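Long-range contacts in PA_0080 (Pseudomonas aeruginosa, PDB 3ZHN), which is the type VI secretion lipoprotein TssJ1, probably an outer-membrane-anchored part of the complex that spans the envelope for this secretion system: residues P30-P41 with R96-L107; F67-T76 with Q113-R121. All blocks are in the same frame, centred on the assembly; numbering follows the deposited sequence. Where two conformers were deposited one is given.

Contact 1 of 2, residues P30-P41 with R96-L107; sequences PTRVVIWLHAAP and RPGEERRIERTL
V33 and I35 meet L107 and I103 on the inner face of an antiparallel strand pair, its tightly packed side. CG2 of V33 reaches CG of L107 at 3.6 Å, while I35 and I103 run alongside each other in one direction, I35 CB 3.7 Å from I103 CG1. F93 and L58 of the facing sheet close over I103, and L56 over L37. This face turns polar at its margin, where R105 pairs with D91 and R101 NE bonds E99 OE2. Central backbone bonds are short and straight, V33 N to R105 O measuring 2.8 Å at 173°. Strand 100-107 is outermost in a four-stranded mixed sheet, one half of the TssJ-family beta sandwich; strand 31-39 is flanked on its far edge by strand 139-146, to which it runs parallel. The face of R32, V34, W36 and H38 is looser, with R102, E100 and T106 on the solvent side. R102, extended with CG anti to its backbone N (chi1 -167°), lays CG over the W36 five-membered ring (CH-pi, 3.8 Å to the centroid) and its guanidinium face on V34 CG1. Its NH1 and NH2 both grip E104 OE1; one of two R32 conformers brings NH1 3.2 Å from E104 OE2, a less certain arm of this salt-bridge network. H38 ND1 donates to the syn lone pair of E100 OE1 over 2.6 Å, while D143 holds NE2.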
loop_
_atom_site.group_PDB
_atom_site.type_symbol
_atom_site.label_atom_id
_atom_site.label_comp_id
_atom_site.label_asym_id
_atom_site.label_seq_id
_atom_site.Cartn_x
_atom_site.Cartn_y
_atom_site.Cartn_z
ATOM N N PRO A 30 -5.842 -19.144 8.443
ATOM C CA PRO A 30 -5.105 -17.878 8.408
ATOM C C PRO A 30 -5.898 -16.745 7.709
ATOM O O PRO A 30 -6.807 -16.971 6.911
ATOM C CB PRO A 30 -3.912 -18.222 7.508
ATOM C CG PRO A 30 -4.526 -19.154 6.506
ATOM C CD PRO A 30 -5.440 -20.021 7.320
ATOM N N THR A 31 -5.567 -15.523 8.034
ATOM C CA THR A 31 -6.041 -14.397 7.281
ATOM C C THR A 31 -5.206 -14.388 5.971
ATOM O O THR A 31 -4.003 -14.339 6.025
ATOM C CB THR A 31 -5.751 -13.124 8.078
ATOM O OG1 THR A 31 -6.302 -13.195 9.424
ATOM C CG2 THR A 31 -6.296 -11.939 7.320
ATOM N N ARG A 32 -5.838 -14.581 4.845
ATOM C CA ARG A 32 -5.195 -14.648 3.551
ATOM C C ARG A 32 -5.568 -13.474 2.706
ATOM O O ARG A 32 -6.738 -13.155 2.587
ATOM C CB ARG A 32 -5.641 -15.912 2.826
ATOM C CG ARG A 32 -4.785 -16.240 1.631
ATOM C CD ARG A 32 -4.999 -17.698 1.273
ATOM N NE ARG A 32 -4.557 -18.635 2.311
ATOM C CZ ARG A 32 -3.289 -19.020 2.460
ATOM N NH1 ARG A 32 -2.349 -18.533 1.649
ATOM N NH2 ARG A 32 -2.963 -19.892 3.411
ATOM N N VAL A 33 -4.560 -12.870 2.095
ATOM C CA VAL A 33 -4.757 -11.718 1.234
ATOM C C VAL A 33 -4.044 -12.009 -0.101
ATOM O O VAL A 33 -2.879 -12.444 -0.101
ATOM C CB VAL A 33 -4.194 -10.427 1.878
ATOM C CG1 VAL A 33 -4.330 -9.233 0.930
ATOM C CG2 VAL A 33 -4.816 -10.240 3.242
ATOM N N VAL A 34 -4.755 -11.781 -1.200
ATOM C CA VAL A 34 -4.196 -11.720 -2.497
ATOM C C VAL A 34 -4.403 -10.318 -3.047
ATOM O O VAL A 34 -5.535 -9.818 -3.027
ATOM C CB VAL A 34 -4.758 -12.755 -3.490
ATOM C CG1 VAL A 34 -3.927 -12.750 -4.771
ATOM C CG2 VAL A 34 -4.698 -14.174 -2.896
ATOM N N ILE A 35 -3.307 -9.699 -3.499
ATOM C CA ILE A 35 -3.346 -8.394 -4.077
ATOM C C ILE A 35 -2.804 -8.450 -5.482
ATOM O O ILE A 35 -1.644 -8.907 -5.696
ATOM C CB ILE A 35 -2.496 -7.386 -3.283
ATOM C CG1 ILE A 35 -3.114 -7.150 -1.879
ATOM C CG2 ILE A 35 -2.356 -6.036 -4.036
ATOM C CD1 ILE A 35 -2.167 -6.438 -0.936
ATOM N N TRP A 36 -3.628 -7.938 -6.391
ATOM C CA TRP A 36 -3.181 -7.669 -7.742
ATOM C C TRP A 36 -2.876 -6.193 -7.841
ATOM O O TRP A 36 -3.786 -5.330 -7.680
ATOM C CB TRP A 36 -4.216 -8.041 -8.781
ATOM C CG TRP A 36 -4.363 -9.496 -8.969
ATOM C CD1 TRP A 36 -3.750 -10.303 -9.938
ATOM C CD2 TRP A 36 -5.214 -10.362 -8.213
ATOM N NE1 TRP A 36 -4.192 -11.589 -9.823
ATOM C CE2 TRP A 36 -5.046 -11.659 -8.746
ATOM C CE3 TRP A 36 -6.075 -10.175 -7.121
ATOM C CZ2 TRP A 36 -5.737 -12.751 -8.267
ATOM C CZ3 TRP A 36 -6.769 -11.287 -6.648
ATOM C CH2 TRP A 36 -6.591 -12.553 -7.226
ATOM N N LEU A 37 -1.610 -5.886 -8.133
ATOM C CA LEU A 37 -1.125 -4.496 -8.239
ATOM C C LEU A 37 -1.084 -4.120 -9.708
ATOM O O LEU A 37 -0.460 -4.819 -10.494
ATOM C CB LEU A 37 0.308 -4.369 -7.675
ATOM C CG LEU A 37 0.636 -4.653 -6.193
ATOM C CD1 LEU A 37 2.139 -4.612 -5.990
ATOM C CD2 LEU A 37 -0.037 -3.593 -5.350
ATOM N N HIS A 38 -1.727 -3.002 -10.078
ATOM C CA HIS A 38 -1.801 -2.561 -11.431
ATOM C C HIS A 38 -1.214 -1.172 -11.485
ATOM O O HIS A 38 -1.806 -0.219 -10.979
ATOM C CB HIS A 38 -3.283 -2.481 -11.897
ATOM C CG HIS A 38 -4.076 -3.680 -11.598
ATOM N ND1 HIS A 38 -3.928 -4.890 -12.259
ATOM C CD2 HIS A 38 -5.055 -3.858 -10.690
ATOM C CE1 HIS A 38 -4.774 -5.764 -11.754
ATOM N NE2 HIS A 38 -5.446 -5.180 -10.778
ATOM N N ALA A 39 -0.017 -1.061 -12.066
ATOM C CA ALA A 39 0.615 0.238 -12.211
ATOM C C ALA A 39 0.150 0.834 -13.519
ATOM O O ALA A 39 0.390 0.262 -14.587
ATOM C CB ALA A 39 2.134 0.106 -12.168
ATOM N N ALA A 40 -0.498 2.030 -13.457
ATOM C CA ALA A 40 -1.104 2.568 -14.663
ATOM C C ALA A 40 -0.046 2.987 -15.701
ATOM O O ALA A 40 1.091 3.262 -15.338
ATOM C CB ALA A 40 -2.022 3.756 -14.298
ATOM N N PRO A 41 -0.452 3.076 -16.960
ATOM C CA PRO A 41 0.413 3.624 -17.992
ATOM C C PRO A 41 0.887 5.022 -17.721
ATOM O O PRO A 41 1.940 5.386 -18.146
ATOM C CB PRO A 41 -0.511 3.640 -19.226
ATOM C CG PRO A 41 -1.523 2.588 -19.019
ATOM C CD PRO A 41 -1.741 2.574 -17.532
ATOM N N ARG A 96 6.935 -0.041 -12.272
ATOM C CA ARG A 96 7.125 0.685 -13.476
ATOM C C ARG A 96 5.778 0.870 -14.200
ATOM O O ARG A 96 4.837 0.092 -13.984
ATOM C CB ARG A 96 8.137 0.008 -14.399
ATOM C CG ARG A 96 9.526 -0.042 -13.779
ATOM C CD ARG A 96 10.568 -0.409 -14.806
ATOM N NE ARG A 96 11.783 0.365 -14.520
ATOM C CZ ARG A 96 12.505 0.215 -13.412
ATOM N NH1 ARG A 96 12.203 -0.728 -12.506
ATOM N NH2 ARG A 96 13.580 0.960 -13.208
ATOM N N PRO A 97 5.678 1.931 -15.054
ATOM C CA PRO A 97 4.433 2.138 -15.757
ATOM C C PRO A 97 3.980 0.887 -16.513
ATOM O O PRO A 97 4.748 0.228 -17.176
ATOM C CB PRO A 97 4.735 3.322 -16.712
ATOM C CG PRO A 97 5.941 4.035 -16.069
ATOM C CD PRO A 97 6.684 2.961 -15.370
ATOM N N GLY A 98 2.708 0.570 -16.375
ATOM C CA GLY A 98 2.133 -0.607 -17.024
ATOM C C GLY A 98 2.373 -1.947 -16.333
ATOM O O GLY A 98 1.780 -2.961 -16.746
ATOM N N GLU A 99 3.192 -1.966 -15.289
ATOM C CA GLU A 99 3.488 -3.191 -14.585
ATOM C C GLU A 99 2.264 -3.831 -13.861
ATOM O O GLU A 99 1.449 -3.135 -13.342
ATOM C CB GLU A 99 4.635 -2.961 -13.598
ATOM C CG GLU A 99 5.146 -4.238 -12.973
ATOM C CD GLU A 99 6.426 -4.075 -12.113
ATOM O OE1 GLU A 99 7.074 -3.016 -12.202
ATOM O OE2 GLU A 99 6.795 -5.092 -11.459
ATOM N N GLU A 100 2.257 -5.171 -13.834
ATOM C CA GLU A 100 1.273 -5.971 -13.139
ATOM C C GLU A 100 2.021 -6.976 -12.234
ATOM O O GLU A 100 3.000 -7.621 -12.678
ATOM C CB GLU A 100 0.507 -6.792 -14.186
ATOM C CG GLU A 100 -0.311 -5.996 -15.226
ATOM C CD GLU A 100 -1.502 -5.359 -14.604
ATOM O OE1 GLU A 100 -1.903 -5.867 -13.523
ATOM O OE2 GLU A 100 -2.051 -4.346 -15.112
ATOM N N ARG A 101 1.584 -7.051 -10.981
ATOM C CA ARG A 101 2.037 -8.046 -10.067
ATOM C C ARG A 101 0.902 -8.595 -9.280
ATOM O O ARG A 101 -0.119 -7.956 -9.021
ATOM C CB ARG A 101 3.060 -7.544 -9.022
ATOM C CG ARG A 101 4.169 -6.769 -9.562
ATOM C CD ARG A 101 5.239 -6.729 -8.512
ATOM N NE ARG A 101 6.321 -5.927 -9.021
ATOM C CZ ARG A 101 7.447 -5.732 -8.410
ATOM N NH1 ARG A 101 7.662 -6.296 -7.214
ATOM N NH2 ARG A 101 8.332 -4.896 -8.963
ATOM N N ARG A 102 1.155 -9.826 -8.833
ATOM C CA ARG A 102 0.288 -10.520 -7.891
ATOM C C ARG A 102 1.132 -10.863 -6.677
ATOM O O ARG A 102 2.187 -11.504 -6.753
ATOM C CB ARG A 102 -0.232 -11.801 -8.553
ATOM C CG ARG A 102 -1.384 -12.483 -7.832
ATOM C CD ARG A 102 -1.531 -13.889 -8.382
ATOM N NE ARG A 102 -2.548 -14.688 -7.693
ATOM C CZ ARG A 102 -2.362 -15.382 -6.568
ATOM N NH1 ARG A 102 -1.175 -15.410 -5.942
ATOM N NH2 ARG A 102 -3.393 -16.070 -6.056
ATOM N N ILE A 103 0.614 -10.528 -5.530
ATOM C CA ILE A 103 1.239 -10.892 -4.281
ATOM C C ILE A 103 0.258 -11.575 -3.380
ATOM O O ILE A 103 -0.914 -11.245 -3.364
ATOM C CB ILE A 103 1.946 -9.707 -3.582
ATOM C CG1 ILE A 103 0.993 -8.670 -3.133
ATOM C CG2 ILE A 103 2.990 -9.064 -4.491
ATOM C CD1 ILE A 103 1.610 -7.697 -2.147
ATOM N N GLU A 104 0.723 -12.539 -2.595
ATOM C CA GLU A 104 -0.191 -13.253 -1.702
ATOM C C GLU A 104 0.540 -13.358 -0.383
ATOM O O GLU A 104 1.752 -13.580 -0.370
ATOM C CB GLU A 104 -0.470 -14.641 -2.282
ATOM C CG GLU A 104 -1.388 -15.500 -1.405
ATOM C CD GLU A 104 -1.937 -16.768 -2.091
ATOM O OE1 GLU A 104 -1.747 -16.890 -3.357
ATOM O OE2 GLU A 104 -2.683 -17.608 -1.373
ATOM N N ARG A 105 -0.194 -13.117 0.706
ATOM C CA ARG A 105 0.343 -13.096 2.041
ATOM C C ARG A 105 -0.731 -13.770 2.909
ATOM O O ARG A 105 -1.907 -13.673 2.618
ATOM C CB ARG A 105 0.474 -11.655 2.600
ATOM C CG ARG A 105 1.207 -10.592 1.812
ATOM C CD ARG A 105 2.574 -10.464 2.432
ATOM N NE ARG A 105 3.479 -9.581 1.723
ATOM C CZ ARG A 105 4.070 -9.867 0.550
ATOM N NH1 ARG A 105 3.869 -10.998 -0.136
ATOM N NH2 ARG A 105 4.878 -9.000 0.041
ATOM N N THR A 106 -0.292 -14.390 3.973
ATOM C CA THR A 106 -1.097 -14.585 5.148
ATOM C C THR A 106 -0.695 -13.545 6.145
ATOM O O THR A 106 0.497 -13.302 6.436
ATOM C CB THR A 106 -0.967 -15.954 5.750
ATOM O OG1 THR A 106 0.400 -16.145 6.153
ATOM C CG2 THR A 106 -1.432 -16.960 4.674
ATOM N N LEU A 107 -1.693 -12.893 6.645
ATOM C CA LEU A 107 -1.413 -11.807 7.540
ATOM C C LEU A 107 -1.206 -12.387 8.838
ATOM O O LEU A 107 -1.877 -13.325 9.262
ATOM C CB LEU A 107 -2.527 -10.814 7.657
ATOM C CG LEU A 107 -2.918 -10.179 6.349
ATOM C CD1 LEU A 107 -3.747 -8.972 6.696
ATOM C CD2 LEU A 107 -1.721 -9.760 5.500
HETATM O O HOH W 1 -3.484 -15.300 9.515
HETATM O O HOH W 2 -1.583 -1.621 -15.242
#

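Contact 2 of 2, residues F67-T76 with Q113-R121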
loop_
_atom_site.group_PDB
_atom_site.type_symbol
_atom_site.label_atom_id
_atom_site.label_comp_id
_atom_site.label_asym_id
_atom_site.label_seq_id
_atom_site.Cartn_x
_atom_site.Cartn_y
_atom_site.Cartn_z
ATOM N N PHE A 67 -0.473 5.464 12.167
ATOM C CA PHE A 67 -0.147 5.366 10.788
ATOM C C PHE A 67 -0.792 6.491 9.951
ATOM O O PHE A 67 -0.152 7.135 9.142
ATOM C CB PHE A 67 -0.533 3.978 10.251
ATOM C CG PHE A 67 -0.163 3.797 8.798
ATOM C CD1 PHE A 67 1.119 3.495 8.403
ATOM C CD2 PHE A 67 -1.120 3.965 7.831
ATOM C CE1 PHE A 67 1.408 3.338 7.083
ATOM C CE2 PHE A 67 -0.821 3.814 6.480
ATOM C CZ PHE A 67 0.420 3.525 6.124
ATOM N N GLY A 68 -2.095 6.642 10.118
ATOM C CA GLY A 68 -2.889 7.658 9.386
ATOM C C GLY A 68 -2.612 9.105 9.751
ATOM O O GLY A 68 -3.038 9.981 8.990
ATOM N N ARG A 69 -1.960 9.337 10.917
ATOM C CA ARG A 69 -1.608 10.665 11.397
ATOM C C ARG A 69 -0.187 11.086 11.146
ATOM O O ARG A 69 0.188 12.225 11.420
ATOM C CB ARG A 69 -1.807 10.736 12.932
ATOM C CG ARG A 69 -3.270 10.738 13.301
ATOM C CD ARG A 69 -3.385 10.567 14.812
ATOM N NE ARG A 69 -4.766 10.656 15.292
ATOM C CZ ARG A 69 -5.190 10.441 16.532
ATOM N NH1 ARG A 69 -4.351 10.044 17.468
ATOM N NH2 ARG A 69 -6.480 10.657 16.849
ATOM N N ALA A 70 0.647 10.131 10.700
ATOM C CA ALA A 70 2.090 10.350 10.644
ATOM C C ALA A 70 2.460 11.127 9.385
ATOM O O ALA A 70 1.844 11.006 8.352
ATOM C CB ALA A 70 2.773 9.040 10.622
ATOM N N ASP A 71 3.534 11.890 9.465
ATOM C CA ASP A 71 4.129 12.522 8.287
ATOM C C ASP A 71 4.796 11.455 7.382
ATOM O O ASP A 71 5.293 10.390 7.807
ATOM C CB ASP A 71 5.228 13.500 8.730
ATOM C CG ASP A 71 4.671 14.784 9.290
ATOM O OD1 ASP A 71 3.448 14.985 9.473
ATOM O OD2 ASP A 71 5.468 15.648 9.688
ATOM N N TYR A 72 4.871 11.807 6.109
ATOM C CA TYR A 72 5.507 10.991 5.111
ATOM C C TYR A 72 6.935 10.548 5.481
ATOM O O TYR A 72 7.206 9.357 5.426
ATOM C CB TYR A 72 5.545 11.712 3.775
ATOM C CG TYR A 72 6.184 10.909 2.692
ATOM C CD1 TYR A 72 7.534 10.918 2.538
ATOM C CD2 TYR A 72 5.381 10.134 1.830
ATOM C CE1 TYR A 72 8.155 10.162 1.531
ATOM C CE2 TYR A 72 5.943 9.361 0.863
ATOM C CZ TYR A 72 7.346 9.380 0.686
ATOM O OH TYR A 72 7.973 8.596 -0.270
ATOM N N PHE A 73 7.824 11.478 5.815
ATOM C CA PHE A 73 9.178 11.089 6.119
ATOM C C PHE A 73 9.262 10.127 7.340
ATOM O O PHE A 73 10.122 9.233 7.429
ATOM C CB PHE A 73 10.099 12.286 6.389
ATOM C CG PHE A 73 10.523 13.045 5.150
ATOM C CD1 PHE A 73 11.099 12.415 4.089
ATOM C CD2 PHE A 73 10.410 14.456 5.120
ATOM C CE1 PHE A 73 11.530 13.163 2.987
ATOM C CE2 PHE A 73 10.832 15.199 4.043
ATOM C CZ PHE A 73 11.421 14.544 2.993
ATOM N N ALA A 74 8.343 10.316 8.274
ATOM C CA ALA A 74 8.330 9.508 9.492
ATOM C C ALA A 74 7.968 8.047 9.097
ATOM O O ALA A 74 8.536 7.108 9.600
ATOM C CB ALA A 74 7.330 10.102 10.515
ATOM N N LEU A 75 7.016 7.878 8.185
ATOM C CA LEU A 75 6.576 6.545 7.745
ATOM C C LEU A 75 7.596 5.849 6.853
ATOM O O LEU A 75 7.608 4.583 6.764
ATOM C CB LEU A 75 5.249 6.645 6.954
ATOM C CG LEU A 75 4.056 6.931 7.830
ATOM C CD1 LEU A 75 2.786 7.049 7.019
ATOM C CD2 LEU A 75 3.892 5.915 8.973
ATOM N N THR A 76 8.360 6.614 6.103
ATOM C CA THR A 76 9.257 6.028 5.110
ATOM C C THR A 76 10.670 5.798 5.623
ATOM O O THR A 76 11.275 4.838 5.289
ATOM C CB THR A 76 9.283 6.863 3.810
ATOM O OG1 THR A 76 9.645 8.152 4.062
ATOM C CG2 THR A 76 7.978 7.025 3.243
ATOM N N GLN A 113 -4.792 -4.483 9.980
ATOM C CA GLN A 113 -4.897 -3.569 8.849
ATOM C C GLN A 113 -3.699 -3.727 7.934
ATOM O O GLN A 113 -2.568 -4.042 8.365
ATOM C CB GLN A 113 -4.951 -2.055 9.245
ATOM C CG GLN A 113 -6.038 -1.715 10.268
ATOM C CD GLN A 113 -5.555 -1.791 11.695
ATOM O OE1 GLN A 113 -4.377 -1.564 11.998
ATOM N NE2 GLN A 113 -6.486 -2.122 12.618
ATOM N N LEU A 114 -3.922 -3.347 6.687
ATOM C CA LEU A 114 -2.861 -3.108 5.725
ATOM C C LEU A 114 -2.787 -1.585 5.486
ATOM O O LEU A 114 -3.817 -0.957 5.202
ATOM C CB LEU A 114 -3.084 -3.838 4.398
ATOM C CG LEU A 114 -2.977 -5.345 4.507
ATOM C CD1 LEU A 114 -3.325 -6.010 3.185
ATOM C CD2 LEU A 114 -1.573 -5.716 4.897
ATOM N N GLY A 115 -1.562 -1.049 5.514
ATOM C CA GLY A 115 -1.299 0.325 5.095
ATOM C C GLY A 115 -0.470 0.383 3.833
ATOM O O GLY A 115 0.305 -0.569 3.565
ATOM N N PHE A 116 -0.625 1.491 3.101
ATOM C CA PHE A 116 0.053 1.708 1.837
ATOM C C PHE A 116 0.561 3.139 1.799
ATOM O O PHE A 116 -0.221 4.055 2.066
ATOM C CB PHE A 116 -0.821 1.449 0.633
ATOM C CG PHE A 116 -1.419 0.068 0.623
ATOM C CD1 PHE A 116 -2.592 -0.194 1.307
ATOM C CD2 PHE A 116 -0.797 -0.975 -0.069
ATOM C CE1 PHE A 116 -3.108 -1.479 1.343
ATOM C CE2 PHE A 116 -1.273 -2.259 -0.021
ATOM C CZ PHE A 116 -2.427 -2.490 0.670
ATOM N N VAL A 117 1.847 3.325 1.405
ATOM C CA VAL A 117 2.460 4.612 1.164
ATOM C C VAL A 117 3.155 4.543 -0.215
ATOM O O VAL A 117 3.979 3.651 -0.453
ATOM C CB VAL A 117 3.489 4.996 2.215
ATOM C CG1 VAL A 117 4.265 6.258 1.874
ATOM C CG2 VAL A 117 2.841 5.177 3.567
ATOM N N ALA A 118 2.765 5.459 -1.104
ATOM C CA ALA A 118 3.361 5.552 -2.442
ATOM C C ALA A 118 4.123 6.873 -2.529
ATOM O O ALA A 118 3.598 7.938 -2.207
ATOM C CB ALA A 118 2.260 5.562 -3.445
ATOM N N ALA A 119 5.340 6.790 -3.040
ATOM C CA ALA A 119 6.220 7.921 -3.147
ATOM C C ALA A 119 5.953 8.713 -4.403
ATOM O O ALA A 119 6.813 8.840 -5.297
ATOM C CB ALA A 119 7.654 7.435 -3.130
ATOM N N TYR A 120 4.741 9.260 -4.470
ATOM C CA TYR A 120 4.380 10.155 -5.580
ATOM C C TYR A 120 5.273 11.435 -5.564
ATOM O O TYR A 120 5.604 11.955 -4.498
ATOM C CB TYR A 120 2.869 10.522 -5.567
ATOM C CG TYR A 120 1.997 9.442 -6.101
ATOM C CD1 TYR A 120 2.028 9.150 -7.430
ATOM C CD2 TYR A 120 1.254 8.618 -5.288
ATOM C CE1 TYR A 120 1.258 8.142 -7.985
ATOM C CE2 TYR A 120 0.473 7.600 -5.833
ATOM C CZ TYR A 120 0.461 7.378 -7.193
ATOM O OH TYR A 120 -0.299 6.347 -7.724
ATOM N N ARG A 121 5.585 11.899 -6.776
ATOM C CA ARG A 121 6.455 13.080 -6.960
ATOM C C ARG A 121 5.947 14.358 -6.278
ATOM O O ARG A 121 6.734 15.090 -5.683
ATOM C CB ARG A 121 6.695 13.316 -8.424
ATOM C CG ARG A 121 7.677 14.424 -8.748
ATOM C CD ARG A 121 7.901 14.644 -10.242
ATOM N NE ARG A 121 6.661 14.839 -10.956
ATOM C CZ ARG A 121 6.019 16.017 -11.032
ATOM N NH1 ARG A 121 6.512 17.094 -10.466
ATOM N NH2 ARG A 121 4.862 16.107 -11.691
#
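V117 points its two methyl groups at different side chains of the helical segment: CG1 meets Y72 and T76, whereas CG2 meets F67 and L75. The trans chi1 of Y72 (-179°) turns its ring from the first turn of helix 72-77 toward the strand, and its CE2 comes within 3.7 Å of V117 CG1 as the two side chains cross at a slant. T76, one turn on, sets CG2 over one face of that ring, toward its rim, and crosses V117 at about a right angle. In this way the helical part between strands 54-61 and 87-95 lies across the outer face of the antiparallel sheet of the beta sandwich, with the axis of residues 72-76 about 113° from that of strand 113-118. Toward the start of the strand F67 approaches obliquely, its CZ 3.8 Å from G115 CA, where the absence of a side chain lets the ring near the backbone. L75 CD1 fills in beside it, 3.9 Å from V117 CG2. Beyond V117 the Y72 hydroxyl abuts A119, the centre of an inverse gamma turn, with OH a close 3.1 Å from A119 CB, while W128 meets the Y72 ring edge-to-face.

The two contacts lie on opposite sides of the chain's centre, their own centres about 18 Å apart, and they join through the interior of the sandwich. Strand 113-118 offers V117 and G115 to the helices of contact 2 and sends L114 and F116 the other way, toward contact 1. There V33 CG1 approaches L114 CD1 at 4.1 Å, L107 CD2 lies 4.1 Å from L114 CD2, and I35 CD1 is 4.3 Å from F116 CZ. Strand 113-118 also follows strand 100-107 directly, so the chain crosses from the mixed sheet to the antiparallel one between them. Along the sequence the segments alternate, so the chain passes between the two contacts repeatedly.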